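Local coordinates for extracellular solute-binding protein family 1 (Alicyclobacillus acidocaldarius subsp. acidocaldarius, PDB 4OVJ), which probably captures a small solute, perhaps a sugar, outside the cell and hands it to an ABC-type importer in the membrane, at residues L136-V141 with N360-V365; L258-Y263 with G289-P294. All coordinates share one frame; numbering follows the deposited sequence.

Contact 1. Residues L136-V141 with N360-V365; sequences LNNYAV and NEALKV. With SO4 (sulfate ion), chain B.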
ATOM      1  N   LEU A 136       6.637  -0.030  -1.997  1.00  9.12           N
ATOM      2  CA  LEU A 136       5.820   0.204  -0.819  1.00  9.22           C
ATOM      3  C   LEU A 136       4.764   1.291  -1.016  1.00  9.06           C
ATOM      4  O   LEU A 136       4.914   2.180  -1.848  1.00  9.10           O
ATOM      5  CB  LEU A 136       6.726   0.662   0.317  1.00  9.77           C
ATOM      6  CG  LEU A 136       7.921  -0.229   0.645  1.00 11.10           C
ATOM      7  CD1 LEU A 136       8.717   0.368   1.796  1.00 11.84           C
ATOM      8  CD2 LEU A 136       7.459  -1.637   0.997  1.00 12.10           C
ATOM      9  N   ASN A 137       3.709   1.210  -0.213  1.00  8.45           N
ATOM     10  CA  ASN A 137       2.751   2.286  -0.064  1.00  8.55           C
ATOM     11  C   ASN A 137       2.216   2.254   1.366  1.00  7.80           C
ATOM     12  O   ASN A 137       2.247   1.227   2.029  1.00  8.89           O
ATOM     13  CB  ASN A 137       1.625   2.113  -1.070  1.00  9.47           C
ATOM     14  CG  ASN A 137       0.951   3.416  -1.479  1.00 10.54           C
ATOM     15  OD1 ASN A 137       1.187   4.499  -0.929  1.00 10.70           O
ATOM     16  ND2 ASN A 137       0.097   3.301  -2.485  1.00 12.23           N
ATOM     17  N   ASN A 138       1.716   3.379   1.843  1.00  7.76           N
ATOM     18  CA  ASN A 138       1.017   3.402   3.115  1.00  8.11           C
ATOM     19  C   ASN A 138       0.123   4.629   3.203  1.00  7.71           C
ATOM     20  O   ASN A 138       0.232   5.544   2.396  1.00  7.48           O
ATOM     21  CB  ASN A 138       2.005   3.362   4.284  1.00  8.99           C
ATOM     22  CG  ASN A 138       2.990   4.509   4.267  1.00 10.45           C
ATOM     23  OD1 ASN A 138       4.099   4.377   3.749  1.00 12.41           O
ATOM     24  ND2 ASN A 138       2.600   5.645   4.851  1.00 10.72           N
ATOM     25  N   TYR A 139      -0.770   4.626   4.180  1.00  8.67           N
ATOM     26  CA  TYR A 139      -1.648   5.759   4.404  1.00  8.11           C
ATOM     27  C   TYR A 139      -0.889   6.968   4.934  1.00  7.68           C
ATOM     28  O   TYR A 139       0.097   6.840   5.663  1.00  8.47           O
ATOM     29  CB  TYR A 139      -2.751   5.383   5.390  1.00  9.69           C
ATOM     30  CG  TYR A 139      -3.912   4.654   4.751  1.00 11.17           C
ATOM     31  CD1 TYR A 139      -4.636   5.241   3.726  1.00 13.30           C
ATOM     32  CD2 TYR A 139      -4.320   3.397   5.211  1.00 12.87           C
ATOM     33  CE1 TYR A 139      -5.717   4.595   3.141  1.00 12.58           C
ATOM     34  CE2 TYR A 139      -5.399   2.747   4.632  1.00 13.81           C
ATOM     35  CZ  TYR A 139      -6.092   3.358   3.602  1.00 12.91           C
ATOM     36  OH  TYR A 139      -7.158   2.731   3.013  1.00 17.65           O
ATOM     37  N   ALA A 140      -1.371   8.140   4.556  1.00  8.38           N
ATOM     38  CA  ALA A 140      -0.881   9.406   5.082  1.00  7.79           C
ATOM     39  C   ALA A 140      -2.039  10.386   5.091  1.00  8.05           C
ATOM     40  O   ALA A 140      -3.012  10.214   4.359  1.00  8.89           O
ATOM     41  CB  ALA A 140       0.215   9.945   4.188  1.00  8.70           C
ATOM     42  N   VAL A 141      -1.925  11.400   5.932  1.00  8.00           N
ATOM     43  CA  VAL A 141      -2.746  12.592   5.806  1.00  7.69           C
ATOM     44  C   VAL A 141      -1.992  13.555   4.909  1.00  6.83           C
ATOM     45  O   VAL A 141      -0.861  13.925   5.196  1.00  6.94           O
ATOM     46  CB  VAL A 141      -3.016  13.231   7.171  1.00  9.02           C
ATOM     47  CG1 VAL A 141      -3.745  14.546   6.998  1.00  9.85           C
ATOM     48  CG2 VAL A 141      -3.814  12.283   8.051  1.00 10.50           C
ATOM     49  N   ASN A 360       9.801   6.929   5.522  1.00  9.59           N
ATOM     50  CA  ASN A 360      10.790   6.674   6.559  1.00 11.11           C
ATOM     51  C   ASN A 360      10.209   6.782   7.975  1.00 10.56           C
ATOM     52  O   ASN A 360      10.533   5.983   8.835  1.00 12.09           O
ATOM     53  CB  ASN A 360      12.005   7.585   6.389  1.00 13.07           C
ATOM     54  CG  ASN A 360      12.846   7.219   5.170  1.00 15.30           C
ATOM     55  OD1 ASN A 360      12.719   6.128   4.599  1.00 16.98           O
ATOM     56  ND2 ASN A 360      13.727   8.127   4.773  1.00 20.64           N
ATOM     57  N   GLU A 361       9.328   7.747   8.210  1.00 10.01           N
ATOM     58  CA  GLU A 361       8.629   7.833   9.488  1.00 10.65           C
ATOM     59  C   GLU A 361       7.609   6.711   9.685  1.00  9.18           C
ATOM     60  O   GLU A 361       7.490   6.181  10.787  1.00  9.23           O
ATOM     61  CB  GLU A 361       7.993   9.203   9.667  1.00 13.81           C
ATOM     62  CG  GLU A 361       9.040  10.291   9.764  1.00 17.20           C
ATOM     63  CD  GLU A 361      10.036  10.028  10.886  1.00 23.38           C
ATOM     64  OE1 GLU A 361       9.599   9.756  12.033  1.00 29.51           O
ATOM     65  OE2 GLU A 361      11.258  10.064  10.617  1.00 36.14           O
ATOM     66  N   ALA A 362       6.913   6.333   8.613  1.00  7.72           N
ATOM     67  CA  ALA A 362       5.959   5.231   8.680  1.00  8.16           C
ATOM     68  C   ALA A 362       6.628   3.935   9.071  1.00  7.78           C
ATOM     69  O   ALA A 362       6.070   3.141   9.823  1.00  8.68           O
ATOM     70  CB  ALA A 362       5.259   5.056   7.345  1.00  8.48           C
ATOM     71  N   LEU A 363       7.823   3.704   8.537  1.00  8.46           N
ATOM     72  CA  LEU A 363       8.527   2.450   8.808  1.00  8.60           C
ATOM     73  C   LEU A 363       8.926   2.295  10.275  1.00  8.61           C
ATOM     74  O   LEU A 363       9.095   1.164  10.764  1.00  9.54           O
ATOM     75  CB  LEU A 363       9.754   2.332   7.917  1.00  9.18           C
ATOM     76  CG  LEU A 363       9.437   2.136   6.440  1.00  9.87           C
ATOM     77  CD1 LEU A 363      10.691   2.354   5.616  1.00 10.98           C
ATOM     78  CD2 LEU A 363       8.854   0.759   6.199  1.00 11.13           C
ATOM     79  N   LYS A 364       9.068   3.415  10.982  1.00  8.54           N
ATOM     80  CA  LYS A 364       9.370   3.354  12.411  1.00  9.29           C
ATOM     81  C   LYS A 364       8.226   2.781  13.249  1.00  9.68           C
ATOM     82  O   LYS A 364       8.471   2.154  14.273  1.00 11.60           O
ATOM     83  CB  LYS A 364       9.768   4.728  12.937  1.00 10.22           C
ATOM     84  CG  LYS A 364      11.065   5.237  12.351  1.00 12.16           C
ATOM     85  CD  LYS A 364      11.332   6.657  12.828  1.00 15.41           C
ATOM     86  CE  LYS A 364      12.663   7.172  12.311  1.00 19.23           C
ATOM     87  NZ  LYS A 364      12.779   8.624  12.628  1.00 23.70           N
ATOM     88  N   VAL A 365       6.987   2.978  12.816  1.00  9.20           N
ATOM     89  CA  VAL A 365       5.823   2.576  13.601  1.00  9.50           C
ATOM     90  C   VAL A 365       5.046   1.400  13.025  1.00  9.13           C
ATOM     91  O   VAL A 365       4.340   0.746  13.758  1.00 10.08           O
ATOM     92  CB  VAL A 365       4.815   3.743  13.807  1.00 11.44           C
ATOM     93  CG1 VAL A 365       5.518   4.952  14.406  1.00 12.51           C
ATOM     94  CG2 VAL A 365       4.108   4.128  12.510  1.00 13.85           C
TER
HETATM   95  S   SO4 B 501      -8.909   3.562  -0.030  0.50 21.07           S
HETATM   96  O1  SO4 B 501     -10.322   3.222  -0.289  0.50 18.09           O
HETATM   97  O2  SO4 B 501      -8.042   2.359  -0.129  0.50 17.34           O
HETATM   98  O3  SO4 B 501      -8.450   4.525  -1.052  0.50 19.69           O
HETATM   99  O4  SO4 B 501      -8.812   4.178   1.309  0.50 16.14           O

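Contact 2. Residues L258-Y263 with G289-P294; sequences LTWVNY and GLYIKP. With SO4 (sulfate ion), chain B.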
ATOM      1  N   LEU A 258      -7.048  11.836   3.888  1.00  7.97           N
ATOM      2  CA  LEU A 258      -6.390  10.646   4.401  1.00  9.02           C
ATOM      3  C   LEU A 258      -6.454   9.623   3.284  1.00  9.64           C
ATOM      4  O   LEU A 258      -7.542   9.153   2.936  1.00 11.57           O
ATOM      5  CB  LEU A 258      -7.134  10.116   5.634  1.00 10.54           C
ATOM      6  CG  LEU A 258      -6.751   8.704   6.097  1.00 14.82           C
ATOM      7  CD1 LEU A 258      -5.301   8.689   6.520  1.00 16.19           C
ATOM      8  CD2 LEU A 258      -7.670   8.243   7.219  1.00 18.28           C
ATOM      9  N   THR A 259      -5.310   9.318   2.682  1.00  8.26           N
ATOM     10  CA  THR A 259      -5.291   8.407   1.543  1.00  9.13           C
ATOM     11  C   THR A 259      -3.902   7.811   1.397  1.00  8.38           C
ATOM     12  O   THR A 259      -3.026   8.042   2.236  1.00  8.94           O
ATOM     13  CB  THR A 259      -5.698   9.127   0.254  1.00 11.42           C
ATOM     14  OG1 THR A 259      -5.808   8.175  -0.819  1.00 15.07           O
ATOM     15  CG2 THR A 259      -4.683  10.199  -0.094  1.00 11.30           C
ATOM     16  N   TRP A 260      -3.698   7.032   0.343  1.00  8.43           N
ATOM     17  CA  TRP A 260      -2.387   6.453   0.098  1.00  8.88           C
ATOM     18  C   TRP A 260      -1.371   7.527  -0.263  1.00  9.23           C
ATOM     19  O   TRP A 260      -1.656   8.442  -1.051  1.00  9.18           O
ATOM     20  CB  TRP A 260      -2.466   5.390  -0.985  1.00  9.80           C
ATOM     21  CG  TRP A 260      -3.361   4.297  -0.551  1.00 11.46           C
ATOM     22  CD1 TRP A 260      -4.715   4.184  -0.781  1.00 12.80           C
ATOM     23  CD2 TRP A 260      -2.994   3.188   0.267  1.00 11.49           C
ATOM     24  NE1 TRP A 260      -5.202   3.047  -0.159  1.00 13.76           N
ATOM     25  CE2 TRP A 260      -4.164   2.416   0.480  1.00 13.48           C
ATOM     26  CE3 TRP A 260      -1.786   2.760   0.833  1.00  9.71           C
ATOM     27  CZ2 TRP A 260      -4.157   1.242   1.237  1.00 14.26           C
ATOM     28  CZ3 TRP A 260      -1.782   1.582   1.587  1.00 11.26           C
ATOM     29  CH2 TRP A 260      -2.960   0.839   1.779  1.00 13.07           C
ATOM     30  N   VAL A 261      -0.180   7.408   0.309  1.00 10.09           N
ATOM     31  CA  VAL A 261       0.810   8.458   0.185  1.00 11.41           C
ATOM     32  C   VAL A 261       1.235   8.711  -1.266  1.00 12.66           C
ATOM     33  O   VAL A 261       1.594   9.834  -1.610  1.00 14.89           O
ATOM     34  CB  VAL A 261       2.028   8.209   1.109  1.00 11.89           C
ATOM     35  CG1 VAL A 261       2.903   7.082   0.580  1.00 11.63           C
ATOM     36  CG2 VAL A 261       2.825   9.486   1.282  1.00 13.71           C
ATOM     37  N   ASN A 262       1.142   7.685  -2.111  1.00 12.76           N
ATOM     38  CA  ASN A 262       1.473   7.777  -3.535  1.00 16.62           C
ATOM     39  C   ASN A 262       0.713   8.870  -4.262  1.00 15.15           C
ATOM     40  O   ASN A 262       1.197   9.407  -5.257  1.00 18.38           O
ATOM     41  CB  ASN A 262       1.234   6.428  -4.248  1.00 17.13           C
ATOM     42  CG  ASN A 262      -0.241   6.145  -4.543  1.00 21.02           C
ATOM     43  OD1 ASN A 262      -1.000   5.747  -3.661  1.00 20.56           O
ATOM     44  ND2 ASN A 262      -0.644   6.303  -5.810  1.00 26.33           N
ATOM     45  N   TYR A 263      -0.477   9.196  -3.763  1.00 11.94           N
ATOM     46  CA  TYR A 263      -1.307  10.217  -4.378  1.00 11.43           C
ATOM     47  C   TYR A 263      -0.747  11.627  -4.258  1.00 12.38           C
ATOM     48  O   TYR A 263      -1.232  12.523  -4.950  1.00 12.07           O
ATOM     49  CB  TYR A 263      -2.735  10.189  -3.812  1.00  9.21           C
ATOM     50  CG  TYR A 263      -3.583   9.083  -4.374  1.00 11.04           C
ATOM     51  CD1 TYR A 263      -3.961   9.088  -5.711  1.00 13.81           C
ATOM     52  CD2 TYR A 263      -4.034   8.047  -3.573  1.00 12.72           C
ATOM     53  CE1 TYR A 263      -4.747   8.083  -6.239  1.00 15.97           C
ATOM     54  CE2 TYR A 263      -4.820   7.028  -4.096  1.00 15.31           C
ATOM     55  CZ  TYR A 263      -5.169   7.056  -5.430  1.00 14.99           C
ATOM     56  OH  TYR A 263      -5.960   6.072  -5.971  1.00 21.83           O
ATOM     57  N   GLY A 289      -2.275   1.005  14.063  1.00  8.99           N
ATOM     58  CA  GLY A 289      -3.034   0.655  12.873  1.00  9.20           C
ATOM     59  C   GLY A 289      -2.219   0.589  11.601  1.00  8.56           C
ATOM     60  O   GLY A 289      -2.574  -0.142  10.671  1.00  9.15           O
ATOM     61  N   LEU A 290      -1.143   1.370  11.527  1.00  8.42           N
ATOM     62  CA  LEU A 290      -0.457   1.554  10.261  1.00  7.60           C
ATOM     63  C   LEU A 290       0.280   0.286   9.852  1.00  7.67           C
ATOM     64  O   LEU A 290       0.874  -0.395  10.681  1.00  7.92           O
ATOM     65  CB  LEU A 290       0.528   2.707  10.358  1.00  8.44           C
ATOM     66  CG  LEU A 290       1.029   3.302   9.040  1.00  9.81           C
ATOM     67  CD1 LEU A 290      -0.104   3.929   8.233  1.00 10.88           C
ATOM     68  CD2 LEU A 290       2.120   4.327   9.339  1.00 10.56           C
ATOM     69  N   TYR A 291       0.215  -0.007   8.564  1.00  8.79           N
ATOM     70  CA  TYR A 291       1.005  -1.059   7.927  1.00  8.92           C
ATOM     71  C   TYR A 291       1.548  -0.496   6.626  1.00  9.03           C
ATOM     72  O   TYR A 291       1.035   0.488   6.087  1.00  9.58           O
ATOM     73  CB  TYR A 291       0.157  -2.297   7.625  1.00  9.88           C
ATOM     74  CG  TYR A 291      -1.053  -2.005   6.761  1.00 10.10           C
ATOM     75  CD1 TYR A 291      -2.216  -1.473   7.314  1.00 11.06           C
ATOM     76  CD2 TYR A 291      -1.013  -2.203   5.388  1.00 10.28           C
ATOM     77  CE1 TYR A 291      -3.318  -1.170   6.525  1.00 11.01           C
ATOM     78  CE2 TYR A 291      -2.111  -1.916   4.596  1.00 11.43           C
ATOM     79  CZ  TYR A 291      -3.255  -1.382   5.169  1.00 10.46           C
ATOM     80  OH  TYR A 291      -4.342  -1.092   4.383  1.00 13.91           O
ATOM     81  N   ILE A 292       2.584  -1.140   6.125  1.00  8.57           N
ATOM     82  CA  ILE A 292       3.122  -0.846   4.814  1.00  9.57           C
ATOM     83  C   ILE A 292       2.588  -1.905   3.865  1.00  9.80           C
ATOM     84  O   ILE A 292       2.723  -3.089   4.121  1.00 11.19           O
ATOM     85  CB  ILE A 292       4.666  -0.880   4.808  1.00 10.76           C
ATOM     86  CG1 ILE A 292       5.247  -0.084   5.976  1.00 11.52           C
ATOM     87  CG2 ILE A 292       5.191  -0.357   3.483  1.00 11.91           C
ATOM     88  CD1 ILE A 292       4.808   1.357   6.044  1.00 11.36           C
ATOM     89  N   LYS A 293       1.997  -1.474   2.765  1.00  9.64           N
ATOM     90  CA  LYS A 293       1.461  -2.406   1.786  1.00 10.52           C
ATOM     91  C   LYS A 293       2.573  -2.720   0.792  1.00 10.52           C
ATOM     92  O   LYS A 293       3.110  -1.811   0.176  1.00 11.06           O
ATOM     93  CB  LYS A 293       0.286  -1.768   1.060  1.00 12.99           C
ATOM     94  CG  LYS A 293      -0.385  -2.653   0.024  1.00 15.55           C
ATOM     95  CD  LYS A 293      -1.588  -1.934  -0.576  1.00 19.79           C
ATOM     96  CE  LYS A 293      -2.011  -2.569  -1.886  1.00 28.22           C
ATOM     97  NZ  LYS A 293      -2.694  -3.862  -1.643  1.00 33.60           N
ATOM     98  N   PRO A 294       2.935  -4.006   0.644  1.00 11.39           N
ATOM     99  CA  PRO A 294       3.888  -4.377  -0.394  1.00 11.10           C
ATOM    100  C   PRO A 294       3.216  -4.366  -1.762  1.00 10.86           C
ATOM    101  O   PRO A 294       2.171  -4.999  -1.953  1.00 14.52           O
ATOM    102  CB  PRO A 294       4.309  -5.785   0.020  1.00 11.33           C
ATOM    103  CG  PRO A 294       3.093  -6.349   0.676  1.00 12.64           C
ATOM    104  CD  PRO A 294       2.379  -5.195   1.332  1.00 12.35           C
TER
HETATM  105  S   SO4 B 501      -8.909   3.562  -0.030  0.50 21.07           S
HETATM  106  O1  SO4 B 501     -10.322   3.222  -0.289  0.50 18.09           O
HETATM  107  O2  SO4 B 501      -8.042   2.359  -0.129  0.50 17.34           O
HETATM  108  O3  SO4 B 501      -8.450   4.525  -1.052  0.50 19.69           O
HETATM  109  O4  SO4 B 501      -8.812   4.178   1.309  0.50 16.14           O

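Contact 1. Residues L136-V141 with N360-V365
Asn138 meets Ala362 through its flat amide: the alanine methyl sits above the amide plane, nearly equidistant from three atoms, with Ala362 CB 3.7 Å from Asn138 ND2 and 3.8 Å from Asn138 OD1. Two residues back on the strand, Leu136 reaches the same helix with one branch, its CD1 lying 4.4 Å from Leu363 CD2 in a lighter apolar touch. No hydrogen bond spans the two segments. The amide NH2 bonds within its own segment, Asn138 ND2 donating to Tyr139 O over 2.9 Å at an N-H...O angle of 148°. That oxygen lies close to the amide plane, whereas the donor stands above the carbonyl plane. A chi1 of 58° sets CG between the backbone N and the carbonyl carbon, and a chi2 of -95° turns the amide so that ND2 reaches Tyr139 O and a flat side meets the methyl. Replacing Asn138 by an alanine would probably deprive Tyr139 O of this donor and open a gap above the Ala362 methyl.

Farther out, Leu358 and Val359 from an earlier part of the helix also pack on Asn138, and Leu136 touches Ile292. Tyr139 turns to the sulfate instead, its OH donating to sulfate O4 at 2.8 Å, with that oxygen at the ring edge and in its plane. The example illustrates how a helix can cover a strand that carries a buried amide: the NH2 bonds to a carbonyl of its own segment, and here the helix offers the methyl groups of Ala362 and Leu363, while the tyrosine keeps a polar group for the anion.

Contact 2. Residues L258-Y263 with G289-P294
Trp260 thrusts the far end of its indole against Tyr291 and Lys293. Its CH2 atom is the meeting point, 3.5 Å from Tyr291 OH and 3.9 Å from Lys293 CD. The tyrosine comes with its hydroxyl end, crossing the indole at about a right angle, and Trp260 CH2 also lies 4.0 Å from Tyr291 CE2, so the touch includes the ring carbons as well as the oxygen. With chi1 at 57°, Tyr291 CG stands between the backbone N and carbonyl carbon, and the ring reaches across to the tryptophan. Lys293 contributes its aliphatic part: CB approaches Trp260 CZ3 at 4.0 Å and CD lies by CH2, the chain crossing the indole roughly at a right angle.

This close packing, made by ring and aliphatic carbons and the tyrosine oxygen, includes no hydrogen bond between the segments, and it gives way to a looser side at the lysine. Lys293 runs extended until it bends at chi4 (74°), which leads its amino group away from the tryptophan, and the residue is exposed. On the inner side Tyr291 is buried, backed by Gln186 and Arg193 of helix 185-194. The pyrrole edge of Trp260 has a different task: NE1 donates to sulfate O2 over 2.9 Å in an almost straight bond, 173° at the hydrogen, with the oxygen in the ring plane. Where the strand ends, a type I turn from Trp260 to Tyr263 is closed by Tyr263 N bonding Trp260 O at 3.1 Å.

An aromatic residue at a strand end, packed by neighbouring side chains with a polar edge presented to a bound anion, is consistent with the ligand cleft of a periplasmic-binding-protein fold, although the sulfate probably derives from the crystallisation liquor.

Overall arrangement
Contact 1 and contact 2 lie with centres about 6 Å apart, and strand 128-144 joins them. It lends its backbone to both halves of contact 2: Asn137 O lies 2.8 Å from Lys293 N and Asn138 O 2.8 Å from Val261 N, each a probable hydrogen bond. Along the chain, contact 2 is nested within the loop that contact 1 closes. The sulfate links them too, since Tyr139 and Trp260, whose rings stack on each other, both donate to it and Ser184 OG adds a third hydrogen bond. Thus helix 350-365 backs the strand whose Tyr139 helps form a probable ligand pocket, the principle being that one strand can serve core and site together.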